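Local coordinates for protein FLUORESCENT IN BLUE LIGHT, chloroplastic (Arabidopsis thaliana, PDB 4YVO) that acts as a negative regulator of tetrapyrrole (including chlorophyll) biosynthesis in chloroplasts, interacting with glutamyl-tRNA reductase in the dark, here as its TPR domain, at residues A[50-55]-A[80-85]; A[61-66]-A[99-104]; A[90-95]-A[116-121]; A[110-115]-A[139-144]; A[130-135]-A[160-165]. All blocks are in the same frame, centred on the assembly; numbering follows the deposited sequence. Where two conformers were deposited one is given.

Contact 1: A[50-55]-A[80-85]; sequences QELISK and ELAQSL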
# COMPACT_ATOMS: atom_id res chain seq x y z
N GLN A 50 -19.17 -0.22 7.11
CA GLN A 50 -18.95 0.95 7.96
C GLN A 50 -17.65 0.88 8.76
O GLN A 50 -16.93 1.88 8.85
CB GLN A 50 -20.14 1.18 8.90
N GLU A 51 -17.34 -0.28 9.32
CA GLU A 51 -16.09 -0.46 10.05
C GLU A 51 -14.90 -0.29 9.11
O GLU A 51 -13.89 0.31 9.47
CB GLU A 51 -16.03 -1.84 10.71
CG GLU A 51 -14.95 -1.99 11.76
CD GLU A 51 -15.26 -1.22 13.03
OE1 GLU A 51 -16.45 -0.95 13.30
OE2 GLU A 51 -14.31 -0.88 13.77
N LEU A 52 -15.03 -0.85 7.91
CA LEU A 52 -13.99 -0.73 6.89
C LEU A 52 -13.69 0.73 6.59
O LEU A 52 -12.53 1.16 6.63
CB LEU A 52 -14.41 -1.48 5.62
CG LEU A 52 -13.56 -1.36 4.36
CD1 LEU A 52 -12.10 -1.66 4.67
CD2 LEU A 52 -14.08 -2.31 3.29
N ILE A 53 -14.74 1.50 6.29
CA ILE A 53 -14.62 2.94 6.08
C ILE A 53 -13.92 3.59 7.26
O ILE A 53 -12.95 4.34 7.10
CB ILE A 53 -16.01 3.62 5.92
CG1 ILE A 53 -16.80 3.01 4.75
CG2 ILE A 53 -15.86 5.13 5.77
CD1 ILE A 53 -16.00 2.81 3.49
N SER A 54 -14.41 3.28 8.46
CA SER A 54 -13.86 3.82 9.69
C SER A 54 -12.38 3.50 9.87
O SER A 54 -11.58 4.38 10.17
CB SER A 54 -14.65 3.29 10.89
OG SER A 54 -14.14 3.82 12.10
N LYS A 55 -12.03 2.23 9.67
CA LYS A 55 -10.66 1.79 9.89
C LYS A 55 -9.67 2.42 8.91
O LYS A 55 -8.53 2.71 9.27
CB LYS A 55 -10.56 0.26 9.83
CG LYS A 55 -11.20 -0.45 11.01
CD LYS A 55 -10.49 -0.11 12.30
CE LYS A 55 -11.16 -0.77 13.49
NZ LYS A 55 -10.88 -0.03 14.74
N GLU A 80 -8.56 -7.20 6.31
CA GLU A 80 -9.35 -8.40 6.60
C GLU A 80 -10.82 -8.18 6.22
O GLU A 80 -11.43 -9.05 5.60
CB GLU A 80 -9.19 -8.82 8.07
CG GLU A 80 -9.72 -10.22 8.41
CD GLU A 80 -9.24 -10.77 9.76
OE1 GLU A 80 -8.02 -10.70 10.05
OE2 GLU A 80 -10.08 -11.29 10.52
N LEU A 81 -11.36 -7.02 6.57
CA LEU A 81 -12.76 -6.71 6.26
C LEU A 81 -12.99 -6.58 4.76
O LEU A 81 -14.01 -7.06 4.24
CB LEU A 81 -13.20 -5.43 6.98
CG LEU A 81 -13.28 -5.49 8.50
CD1 LEU A 81 -13.72 -4.15 9.05
CD2 LEU A 81 -14.24 -6.59 8.96
N ALA A 82 -12.06 -5.92 4.07
CA ALA A 82 -12.18 -5.74 2.63
C ALA A 82 -12.13 -7.09 1.92
O ALA A 82 -12.84 -7.31 0.94
CB ALA A 82 -11.07 -4.82 2.11
N GLN A 83 -11.30 -7.99 2.42
CA GLN A 83 -11.23 -9.34 1.86
C GLN A 83 -12.52 -10.10 2.12
O GLN A 83 -13.03 -10.79 1.24
CB GLN A 83 -10.01 -10.08 2.40
CG GLN A 83 -8.70 -9.55 1.81
CD GLN A 83 -7.46 -10.08 2.50
OE1 GLN A 83 -7.54 -10.70 3.57
NE2 GLN A 83 -6.31 -9.85 1.89
N SER A 84 -13.06 -9.97 3.33
CA SER A 84 -14.33 -10.62 3.67
C SER A 84 -15.46 -10.13 2.79
O SER A 84 -16.33 -10.91 2.38
CB SER A 84 -14.67 -10.38 5.15
OG SER A 84 -15.95 -10.91 5.46
N LEU A 85 -15.45 -8.83 2.50
CA LEU A 85 -16.49 -8.19 1.70
C LEU A 85 -16.28 -8.36 0.20
O LEU A 85 -17.14 -7.97 -0.59
CB LEU A 85 -16.56 -6.70 2.03
CG LEU A 85 -17.19 -6.32 3.37
CD1 LEU A 85 -17.01 -4.84 3.66
CD2 LEU A 85 -18.67 -6.70 3.39

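Contact 2: A[61-66]-A[99-104]; sequences TFLRNQ and GASLQR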
# COMPACT_ATOMS: atom_id res chain seq x y z
N THR A 61 -5.25 8.69 9.74
CA THR A 61 -5.00 9.70 10.77
C THR A 61 -3.78 9.33 11.61
O THR A 61 -2.91 10.17 11.86
CB THR A 61 -6.24 9.91 11.65
OG1 THR A 61 -7.32 10.41 10.85
CG2 THR A 61 -5.94 10.92 12.76
N PHE A 62 -3.70 8.07 12.04
CA PHE A 62 -2.53 7.62 12.78
C PHE A 62 -1.25 7.84 11.96
O PHE A 62 -0.24 8.28 12.49
CB PHE A 62 -2.65 6.14 13.15
CG PHE A 62 -3.52 5.87 14.36
CD1 PHE A 62 -3.33 6.58 15.54
CD2 PHE A 62 -4.52 4.91 14.30
CE1 PHE A 62 -4.14 6.32 16.65
CE2 PHE A 62 -5.32 4.65 15.41
CZ PHE A 62 -5.13 5.36 16.58
N LEU A 63 -1.30 7.54 10.66
CA LEU A 63 -0.16 7.75 9.78
C LEU A 63 0.25 9.21 9.74
O LEU A 63 1.43 9.54 9.88
CB LEU A 63 -0.47 7.28 8.35
CG LEU A 63 -0.06 5.87 7.94
CD1 LEU A 63 -0.15 5.77 6.43
CD2 LEU A 63 1.35 5.54 8.42
N ARG A 64 -0.74 10.10 9.56
CA ARG A 64 -0.48 11.53 9.51
C ARG A 64 0.13 12.03 10.81
O ARG A 64 0.90 13.00 10.82
CB ARG A 64 -1.77 12.31 9.24
CG ARG A 64 -2.31 12.17 7.83
CD ARG A 64 -3.31 13.29 7.52
NE ARG A 64 -4.32 13.45 8.57
CZ ARG A 64 -5.44 12.74 8.64
NH1 ARG A 64 -5.69 11.82 7.72
NH2 ARG A 64 -6.30 12.95 9.63
N ASN A 65 -0.21 11.37 11.91
CA ASN A 65 0.26 11.78 13.23
C ASN A 65 1.48 10.99 13.70
O ASN A 65 1.80 11.00 14.89
CB ASN A 65 -0.88 11.67 14.24
CG ASN A 65 -1.96 12.71 14.02
OD1 ASN A 65 -1.68 13.82 13.53
ND2 ASN A 65 -3.19 12.38 14.38
N GLN A 66 2.16 10.34 12.75
CA GLN A 66 3.42 9.66 13.04
C GLN A 66 3.24 8.56 14.08
O GLN A 66 4.08 8.39 14.97
CB GLN A 66 4.51 10.64 13.47
CG GLN A 66 4.94 11.64 12.41
CD GLN A 66 3.92 12.73 12.15
OE1 GLN A 66 3.42 13.38 13.08
NE2 GLN A 66 3.59 12.94 10.88
N GLY A 99 1.59 -0.91 3.75
CA GLY A 99 2.91 -0.67 3.18
C GLY A 99 3.51 0.63 3.70
O GLY A 99 4.68 0.67 4.07
N ALA A 100 2.72 1.69 3.71
CA ALA A 100 3.20 2.98 4.21
C ALA A 100 3.54 2.91 5.70
O ALA A 100 4.56 3.46 6.14
CB ALA A 100 2.17 4.08 3.94
N SER A 101 2.71 2.22 6.47
CA SER A 101 2.95 2.07 7.90
C SER A 101 4.25 1.33 8.16
O SER A 101 5.02 1.68 9.06
CB SER A 101 1.80 1.30 8.56
OG SER A 101 0.58 2.01 8.45
N LEU A 102 4.50 0.30 7.36
CA LEU A 102 5.72 -0.49 7.50
C LEU A 102 6.96 0.30 7.08
O LEU A 102 8.01 0.20 7.72
CB LEU A 102 5.59 -1.81 6.74
CG LEU A 102 4.60 -2.78 7.39
CD1 LEU A 102 4.15 -3.80 6.37
CD2 LEU A 102 5.22 -3.44 8.61
N GLN A 103 6.84 1.10 6.02
CA GLN A 103 7.93 2.00 5.63
C GLN A 103 8.31 2.94 6.77
O GLN A 103 9.50 3.14 7.03
CB GLN A 103 7.56 2.83 4.41
CG GLN A 103 7.61 2.07 3.11
CD GLN A 103 7.14 2.92 1.95
OE1 GLN A 103 5.96 2.91 1.60
NE2 GLN A 103 8.05 3.71 1.39
N ARG A 104 7.32 3.53 7.43
CA ARG A 104 7.59 4.43 8.55
C ARG A 104 8.32 3.73 9.69
O ARG A 104 9.05 4.37 10.45
CB ARG A 104 6.29 5.02 9.11
CG ARG A 104 5.46 5.78 8.11
CD ARG A 104 6.02 7.16 7.82
NE ARG A 104 5.11 7.90 6.95
CZ ARG A 104 4.06 8.59 7.38
NH1 ARG A 104 3.78 8.65 8.67
NH2 ARG A 104 3.28 9.22 6.51

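Contact 3: A[90-95]-A[116-121]; sequences EEKKAA and SMVLAI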
# COMPACT_ATOMS: atom_id res chain seq x y z
N GLU A 90 -11.18 -1.41 -2.01
CA GLU A 90 -10.86 -1.05 -0.63
C GLU A 90 -9.69 -1.87 -0.11
O GLU A 90 -8.90 -1.39 0.71
CB GLU A 90 -12.09 -1.22 0.27
CG GLU A 90 -13.25 -0.30 -0.10
CD GLU A 90 -12.82 1.14 -0.21
OE1 GLU A 90 -12.49 1.75 0.82
OE2 GLU A 90 -12.81 1.68 -1.34
N GLU A 91 -9.56 -3.10 -0.60
CA GLU A 91 -8.42 -3.93 -0.23
C GLU A 91 -7.10 -3.27 -0.61
O GLU A 91 -6.14 -3.29 0.16
CB GLU A 91 -8.53 -5.32 -0.88
CG GLU A 91 -7.49 -6.29 -0.37
CD GLU A 91 -7.56 -7.64 -1.05
OE1 GLU A 91 -8.49 -7.86 -1.86
OE2 GLU A 91 -6.68 -8.49 -0.77
N LYS A 92 -7.06 -2.68 -1.79
CA LYS A 92 -5.87 -1.96 -2.24
C LYS A 92 -5.55 -0.77 -1.34
O LYS A 92 -4.38 -0.49 -1.08
CB LYS A 92 -6.00 -1.55 -3.71
CG LYS A 92 -5.92 -2.75 -4.65
CD LYS A 92 -5.67 -2.38 -6.11
CE LYS A 92 -6.74 -1.47 -6.67
NZ LYS A 92 -6.43 -1.01 -8.07
N LYS A 93 -6.57 -0.07 -0.86
CA LYS A 93 -6.33 1.07 0.04
C LYS A 93 -5.73 0.58 1.36
O LYS A 93 -4.83 1.21 1.92
CB LYS A 93 -7.63 1.84 0.29
CG LYS A 93 -8.25 2.47 -0.95
CD LYS A 93 -9.51 3.26 -0.61
CE LYS A 93 -10.26 3.67 -1.86
NZ LYS A 93 -11.62 4.20 -1.55
N ALA A 94 -6.23 -0.54 1.86
CA ALA A 94 -5.71 -1.11 3.10
C ALA A 94 -4.27 -1.57 2.91
O ALA A 94 -3.41 -1.33 3.77
CB ALA A 94 -6.60 -2.25 3.59
N ALA A 95 -3.99 -2.22 1.78
CA ALA A 95 -2.65 -2.71 1.50
C ALA A 95 -1.66 -1.55 1.39
O ALA A 95 -0.54 -1.64 1.90
CB ALA A 95 -2.63 -3.56 0.23
N SER A 116 3.09 -4.65 -3.04
CA SER A 116 2.99 -5.60 -4.14
C SER A 116 1.56 -6.11 -4.30
O SER A 116 1.14 -6.43 -5.41
CB SER A 116 3.96 -6.76 -3.98
OG SER A 116 5.30 -6.29 -4.09
N MET A 117 0.82 -6.18 -3.20
CA MET A 117 -0.59 -6.58 -3.27
C MET A 117 -1.40 -5.59 -4.09
O MET A 117 -2.32 -5.99 -4.80
CB MET A 117 -1.21 -6.68 -1.88
CG MET A 117 -0.81 -7.88 -1.09
SD MET A 117 -1.69 -7.85 0.47
CE MET A 117 -3.39 -7.78 -0.10
N VAL A 118 -1.09 -4.31 -3.97
CA VAL A 118 -1.77 -3.30 -4.78
C VAL A 118 -1.61 -3.66 -6.26
O VAL A 118 -2.58 -3.67 -7.02
CB VAL A 118 -1.24 -1.88 -4.52
CG1 VAL A 118 -1.92 -0.88 -5.45
CG2 VAL A 118 -1.44 -1.49 -3.06
N LEU A 119 -0.38 -3.99 -6.65
CA LEU A 119 -0.11 -4.37 -8.04
C LEU A 119 -0.82 -5.66 -8.43
O LEU A 119 -1.41 -5.77 -9.51
CB LEU A 119 1.40 -4.53 -8.26
CG LEU A 119 2.22 -3.26 -7.98
CD1 LEU A 119 3.69 -3.54 -8.28
CD2 LEU A 119 1.73 -2.06 -8.78
N ALA A 120 -0.78 -6.65 -7.54
CA ALA A 120 -1.36 -7.95 -7.84
C ALA A 120 -2.88 -7.89 -7.98
O ALA A 120 -3.44 -8.45 -8.91
CB ALA A 120 -0.95 -8.98 -6.80
N ILE A 121 -3.53 -7.18 -7.05
CA ILE A 121 -4.98 -7.03 -7.11
C ILE A 121 -5.38 -6.27 -8.38
O ILE A 121 -6.35 -6.61 -9.06
CB ILE A 121 -5.51 -6.29 -5.86
CG1 ILE A 121 -5.27 -7.11 -4.59
CG2 ILE A 121 -7.00 -5.95 -6.00
CD1 ILE A 121 -5.31 -6.29 -3.32

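Contact 4: A[110-115]-A[139-144]; sequences EAIQYH and ADCYTE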
# COMPACT_ATOMS: atom_id res chain seq x y z
N GLU A 110 8.77 -6.15 4.49
CA GLU A 110 7.35 -6.36 4.75
C GLU A 110 6.54 -5.33 3.96
O GLU A 110 5.49 -5.65 3.42
CB GLU A 110 7.03 -6.23 6.24
CG GLU A 110 7.60 -7.33 7.11
CD GLU A 110 7.23 -7.13 8.57
OE1 GLU A 110 6.04 -6.89 8.85
OE2 GLU A 110 8.14 -7.18 9.42
N ALA A 111 7.03 -4.10 3.88
CA ALA A 111 6.32 -3.05 3.15
C ALA A 111 6.13 -3.45 1.69
O ALA A 111 5.04 -3.28 1.13
CB ALA A 111 7.05 -1.72 3.26
N ILE A 112 7.18 -3.99 1.08
CA ILE A 112 7.10 -4.44 -0.31
C ILE A 112 6.02 -5.49 -0.51
O ILE A 112 5.31 -5.47 -1.51
CB ILE A 112 8.47 -4.94 -0.83
CG1 ILE A 112 9.43 -3.76 -0.96
CG2 ILE A 112 8.34 -5.65 -2.18
CD1 ILE A 112 10.90 -4.16 -1.07
N GLN A 113 5.87 -6.40 0.46
CA GLN A 113 4.81 -7.40 0.40
C GLN A 113 3.44 -6.75 0.20
O GLN A 113 2.64 -7.18 -0.62
CB GLN A 113 4.80 -8.27 1.67
CG GLN A 113 3.60 -9.19 1.77
CD GLN A 113 3.48 -9.88 3.12
OE1 GLN A 113 4.40 -9.82 3.95
NE2 GLN A 113 2.35 -10.53 3.36
N TYR A 114 3.18 -5.68 0.96
CA TYR A 114 1.86 -5.05 0.90
C TYR A 114 1.68 -4.13 -0.30
O TYR A 114 0.63 -4.15 -0.94
CB TYR A 114 1.51 -4.38 2.23
CG TYR A 114 1.14 -5.44 3.25
CD1 TYR A 114 -0.07 -6.11 3.17
CD2 TYR A 114 2.03 -5.82 4.24
CE1 TYR A 114 -0.41 -7.10 4.07
CE2 TYR A 114 1.70 -6.81 5.15
CZ TYR A 114 0.48 -7.45 5.06
OH TYR A 114 0.14 -8.44 5.96
N HIS A 115 2.69 -3.34 -0.64
CA HIS A 115 2.60 -2.56 -1.87
C HIS A 115 2.45 -3.48 -3.09
O HIS A 115 1.78 -3.14 -4.07
CB HIS A 115 3.80 -1.63 -2.05
CG HIS A 115 3.85 -0.53 -1.05
ND1 HIS A 115 2.85 0.41 -0.88
CD2 HIS A 115 4.82 -0.20 -0.15
CE1 HIS A 115 3.19 1.25 0.06
NE2 HIS A 115 4.36 0.92 0.53
N ALA A 139 9.97 1.09 -5.19
CA ALA A 139 11.30 1.58 -5.55
C ALA A 139 12.01 2.16 -4.33
O ALA A 139 13.18 1.88 -4.08
CB ALA A 139 11.21 2.63 -6.67
N ASP A 140 11.28 2.98 -3.56
CA ASP A 140 11.83 3.58 -2.35
C ASP A 140 12.25 2.52 -1.33
O ASP A 140 13.30 2.65 -0.68
CB ASP A 140 10.81 4.53 -1.71
CG ASP A 140 10.57 5.78 -2.54
OD1 ASP A 140 11.38 6.07 -3.44
OD2 ASP A 140 9.57 6.48 -2.27
N CYS A 141 11.44 1.48 -1.19
CA CYS A 141 11.77 0.38 -0.28
C CYS A 141 13.05 -0.33 -0.71
O CYS A 141 13.93 -0.59 0.12
CB CYS A 141 10.62 -0.62 -0.18
SG CYS A 141 9.17 -0.02 0.69
N TYR A 142 13.16 -0.66 -1.99
CA TYR A 142 14.35 -1.34 -2.49
C TYR A 142 15.59 -0.47 -2.33
O TYR A 142 16.67 -0.97 -2.05
CB TYR A 142 14.17 -1.80 -3.94
CG TYR A 142 13.40 -3.10 -4.08
CD1 TYR A 142 13.82 -4.26 -3.44
CD2 TYR A 142 12.27 -3.18 -4.88
CE1 TYR A 142 13.12 -5.45 -3.57
CE2 TYR A 142 11.57 -4.36 -5.03
CZ TYR A 142 11.99 -5.49 -4.37
OH TYR A 142 11.29 -6.67 -4.52
N THR A 143 15.42 0.84 -2.50
CA THR A 143 16.53 1.77 -2.28
C THR A 143 17.03 1.71 -0.83
O THR A 143 18.24 1.64 -0.58
CB THR A 143 16.13 3.22 -2.64
OG1 THR A 143 15.82 3.28 -4.04
CG2 THR A 143 17.27 4.19 -2.33
N GLU A 144 16.11 1.71 0.13
CA GLU A 144 16.50 1.58 1.53
C GLU A 144 17.17 0.24 1.84
O GLU A 144 18.00 0.15 2.74
CB GLU A 144 15.31 1.81 2.46
CG GLU A 144 14.68 3.18 2.32
CD GLU A 144 15.64 4.30 2.68
OE1 GLU A 144 16.52 4.09 3.54
OE2 GLU A 144 15.50 5.40 2.11

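Contact 5: A[130-135]-A[160-165]; sequences GITEAY and ARLETD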
# COMPACT_ATOMS: atom_id res chain seq x y z
N GLY A 130 -4.08 3.30 -8.05
CA GLY A 130 -3.00 3.19 -7.08
C GLY A 130 -1.72 2.52 -7.54
O GLY A 130 -0.74 2.48 -6.79
N ILE A 131 -1.69 2.00 -8.76
CA ILE A 131 -0.45 1.32 -9.12
C ILE A 131 0.73 2.25 -9.30
O ILE A 131 1.83 1.87 -8.90
CB ILE A 131 -0.55 0.30 -10.26
CG1 ILE A 131 -0.71 0.95 -11.63
CG2 ILE A 131 -1.64 -0.68 -9.99
CD1 ILE A 131 -0.40 -0.04 -12.75
N THR A 132 0.53 3.47 -9.79
CA THR A 132 1.65 4.41 -9.91
C THR A 132 2.33 4.65 -8.57
O THR A 132 3.56 4.54 -8.44
CB THR A 132 1.19 5.75 -10.51
OG1 THR A 132 0.47 5.49 -11.71
CG2 THR A 132 2.40 6.65 -10.80
N GLU A 133 1.53 4.95 -7.56
CA GLU A 133 2.06 5.18 -6.23
C GLU A 133 2.77 3.95 -5.68
O GLU A 133 3.82 4.05 -5.03
CB GLU A 133 0.93 5.58 -5.28
CG GLU A 133 1.42 5.96 -3.92
CD GLU A 133 0.31 6.47 -3.02
OE1 GLU A 133 -0.80 6.72 -3.52
OE2 GLU A 133 0.57 6.61 -1.81
N ALA A 134 2.22 2.77 -5.96
CA ALA A 134 2.84 1.53 -5.50
C ALA A 134 4.22 1.31 -6.12
O ALA A 134 5.15 0.88 -5.43
CB ALA A 134 1.93 0.34 -5.75
N TYR A 135 4.37 1.60 -7.41
CA TYR A 135 5.69 1.46 -8.04
C TYR A 135 6.72 2.33 -7.34
O TYR A 135 7.84 1.89 -7.07
CB TYR A 135 5.65 1.84 -9.51
CG TYR A 135 4.97 0.87 -10.44
CD1 TYR A 135 5.15 -0.50 -10.32
CD2 TYR A 135 4.16 1.33 -11.46
CE1 TYR A 135 4.54 -1.38 -11.20
CE2 TYR A 135 3.55 0.47 -12.34
CZ TYR A 135 3.74 -0.88 -12.21
OH TYR A 135 3.11 -1.71 -13.11
N ALA A 160 7.94 6.47 -15.90
CA ALA A 160 7.31 6.27 -17.20
C ALA A 160 5.80 6.44 -17.08
O ALA A 160 5.14 7.02 -17.94
CB ALA A 160 7.64 4.88 -17.76
N ARG A 161 5.25 5.94 -15.98
CA ARG A 161 3.82 6.05 -15.75
C ARG A 161 3.42 7.49 -15.43
O ARG A 161 2.42 7.99 -15.96
CB ARG A 161 3.39 5.07 -14.67
CG ARG A 161 1.92 4.87 -14.59
CD ARG A 161 1.58 3.58 -13.86
NE ARG A 161 0.15 3.51 -13.64
CZ ARG A 161 -0.70 2.91 -14.45
NH1 ARG A 161 -0.27 2.28 -15.55
NH2 ARG A 161 -2.00 2.91 -14.15
N LEU A 162 4.19 8.17 -14.57
CA LEU A 162 3.94 9.59 -14.27
C LEU A 162 3.95 10.47 -15.53
O LEU A 162 3.21 11.45 -15.63
CB LEU A 162 4.98 10.14 -13.29
CG LEU A 162 4.89 9.67 -11.84
CD1 LEU A 162 6.05 10.26 -11.06
CD2 LEU A 162 3.56 10.07 -11.21
N GLU A 163 4.78 10.10 -16.50
CA GLU A 163 4.87 10.84 -17.75
C GLU A 163 3.60 10.75 -18.59
O GLU A 163 3.40 11.55 -19.52
CB GLU A 163 6.10 10.41 -18.55
CG GLU A 163 7.38 10.92 -17.91
CD GLU A 163 8.64 10.34 -18.51
OE1 GLU A 163 8.54 9.32 -19.23
OE2 GLU A 163 9.73 10.90 -18.27
N THR A 164 2.74 9.79 -18.27
CA THR A 164 1.47 9.59 -18.96
C THR A 164 0.28 10.15 -18.17
O THR A 164 -0.88 9.96 -18.56
CB THR A 164 1.20 8.09 -19.31
OG1 THR A 164 0.99 7.33 -18.12
CG2 THR A 164 2.36 7.48 -20.13
N ASP A 165 0.56 10.82 -17.05
CA ASP A 165 -0.49 11.43 -16.22
C ASP A 165 -1.08 12.68 -16.87
O ASP A 165 -2.02 13.26 -16.34
CB ASP A 165 0.05 11.82 -14.83
CG ASP A 165 0.08 10.67 -13.85
OD1 ASP A 165 -0.45 9.57 -14.14
OD2 ASP A 165 0.65 10.87 -12.74
OXT ASP A 165 -0.62 13.13 -17.92
O HOH W 1 -2.27 4.00 -11.48

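Contact 1: A[50-55]-A[80-85]
L52 and L81 face each other between helix 48-64 and helix 68-84, and the contact they start is apolar, with no hydrogen bond running from one segment to the other. Their CB atoms come within 4.3 Å. From there L52 goes on deeper: with CG anti to the backbone N (chi1 173°), CD2 is carried against the CA of A82 at 4.0 Å. Both L52 methyls then rest on A82, CD2 lying 4.1 Å from its CB. The same L52 CD2 meets L85 CD1 at 3.9 Å, the two leucine side chains lying alongside and pointing opposite ways. L81 works the other way: its CD1 lies 3.7 Å from the backbone N of L52 and also 3.7 Å from CB of E51, touching the aliphatic foot of that glutamate.

These are the paired antiparallel helices of the first TPR, near the start of one and the finish of the other. The short axes approach to 9.6 Å at 145° between their directions, well short of exactly antiparallel. Helix 88-104 adds E90 against L52 and E91 against A82.

Charged groups stay round the margin. In the conformer described, E51 bends at chi2 (72°) and its carboxylate turns off from helix 68-84; a long ion pair from K55 NZ to E51 OE2 is doubtful, since it rests on that one copy. K55 also forms a salt bridge with E74 of helix 68-84. At the other border S84 OG bonds K48 NZ.

Contact 2: A[61-66]-A[99-104]
R104 turns toward L63 by its torsions: CG lies beside the backbone N, and a bend at chi2 (-77°) folds the chain so that its guanidinium reaches the last turn of helix 48-64. L63 answers with a chi1 of -94°, off the usual staggered values, which spreads its two methyls over helix 88-104. Both side chains were modelled in two conformers, and this account describes one of them. The contact joins the first helix of TPR 1 to the first helix of TPR 2, the kind of inter-repeat packing that builds a TPR solenoid.

The methyls divide the work. L63 CD1 sits 3.8 Å from CB of A100, whereas CD2 lies 3.6 Å from OG of S101. That hydroxyl is turned back along its own helix and bonds the carbonyl of G97, so it meets L63 as a packing surface. L63 CD2 also lies over one face of the R104 guanidinium, toward its rim.

Just beyond L63 the chain leaves the helix in a Schellman motif, with Q66 at positive phi as the C-prime residue and its N bonded to L63 O. The L63 carbonyl oxygen at this helix end is gripped twice. R104 NH1 donates to L63 O at 2.8 Å with an N-H...O angle of 159°, lying tilted from the carbonyl plane while the oxygen stays close to the guanidinium plane. P68, at the start of helix 68-84, touches R104 as well. The two donors, Q66 N and R104 NH1, reach L63 O from opposite faces of its plane.

Contact 3: A[90-95]-A[116-121]
The helix pair of TPR 2 is joined here, with K92 and A95 of helix 88-104 packed on V118, I121 and M117 of helix 108-125. The short axes are 8.6 Å apart and run at 162°, nearly antiparallel. A95 CB rests between M117 CB, at 4.0 Å, and V118 CG2, at 4.1 Å. K92 lays its aliphatic part across the interface: CG touches I121 CG2 at 3.6 Å, and CD lies 3.5 Å from the carbonyl oxygen of V118. A bend at chi3 (-59°) then turns the ammonium of this buried lysine to E127, its salt-bridge partner, with S122 OG and S129 O as further acceptors.

E91, extended beyond CG, crosses M117 at about a right angle; its OE2 stands 3.4 Å from the methyl CE. I121 CD1 sits over one face of the same carboxylate, 3.5 Å from its CD. Q83 of helix 68-84 donates to E91 OE2, fixing the acid among these apolar neighbours, and L79 of that helix also touches M117. Such close antiparallel packing of two consecutive helices is the helix hairpin of a TPR.

Contact 4: A[110-115]-A[139-144]
I112 sets its CD1 methyl on the ring face of Y142, the two side chains crossing at about a right angle. The methyl stands 3.6 Å from the ring centroid and only 13° off the ring normal, a CH-pi contact over the centre of one face. The other branch of I112, CG2, reaches the hydroxyl end of the tyrosine, 3.9 Å from OH. K150 and A151 of helix 148-162 also touch Y142.

C141, the residue whose CA lies nearest that of I112, packs on the same isoleucine. Its CB is pressed against I112 CG1 at 3.4 Å, tighter than ordinary van der Waals contact, while chi1 of -70° swings SG beside its own backbone N and over A111, whose CB lies 3.7 Å away. H115 comes in more loosely, its CD2 4.4 Å from C141 SG. The imidazole is tied down from another direction, its NE2 being bonded to Q103 OE1 of helix 88-104, and Q103 touches C141 too.

The short helix axes stand 9.6 Å apart at 163°. Helix 108-125 of TPR 2 is thereby joined to helix 131-144 of TPR 3, the inter-repeat stacking by which TPRs form a helical solenoid.

Contact 5: A[130-135]-A[160-165]
R161 reaches across T132 and I131 from the last helix of the chain. Its chi1 of -166° puts CG anti to the backbone N, and the chain stays extended to NE. CB is 4.2 Å from T132 OG1, and CG already lies 3.3 Å from that oxygen. CD passes the same hydroxyl and meets the edge of the Y135 ring, in its plane, 4.0 Å from CE2. NE then donates to T132 OG1 at 2.8 Å; the N-H...O angle of 131° makes this a bent bond, though the oxygen lies near the guanidinium plane. CZ is covered on one face by I131, in the conformer described: CD1 stands 3.4 Å away, over the centre of the group. At the tip, NH1 lies 3.6 Å from I131 CD1, and NH2 gives a hydrogen bond to a water, 2.9 Å away, which also takes a weak one from T132 N.

L162 turns to the other branch of T132, its CD2 3.6 Å from CG2. Helix 131-144 and helix 148-162, the pair of TPR 3, meet here at the C-terminal end; I131 and Y135 also pack on L119 of helix 108-125, and Y135 on F154 and Y158.

From the N terminus, contact 1 folds helix 68-84 back on helix 48-64 and closes the hairpin of TPR 1. Contact 2 opens inside that loop and ends beyond it, crossing contact 1 to bring helix 88-104 against helix 48-64. Contact 3, closing the hairpin of TPR 2, crosses contact 2; contact 4 crosses contact 3 and carries helix 108-125 onto helix 131-144; contact 5 crosses contact 4 and closes TPR 3. Contacts 1, 3 and 5 therefore follow in series as intra-repeat closures, while contacts 2 and 4 stitch successive repeats. Contacts 1 and 5 lie on opposite sides of the chain's centre, about 26 Å between their centres.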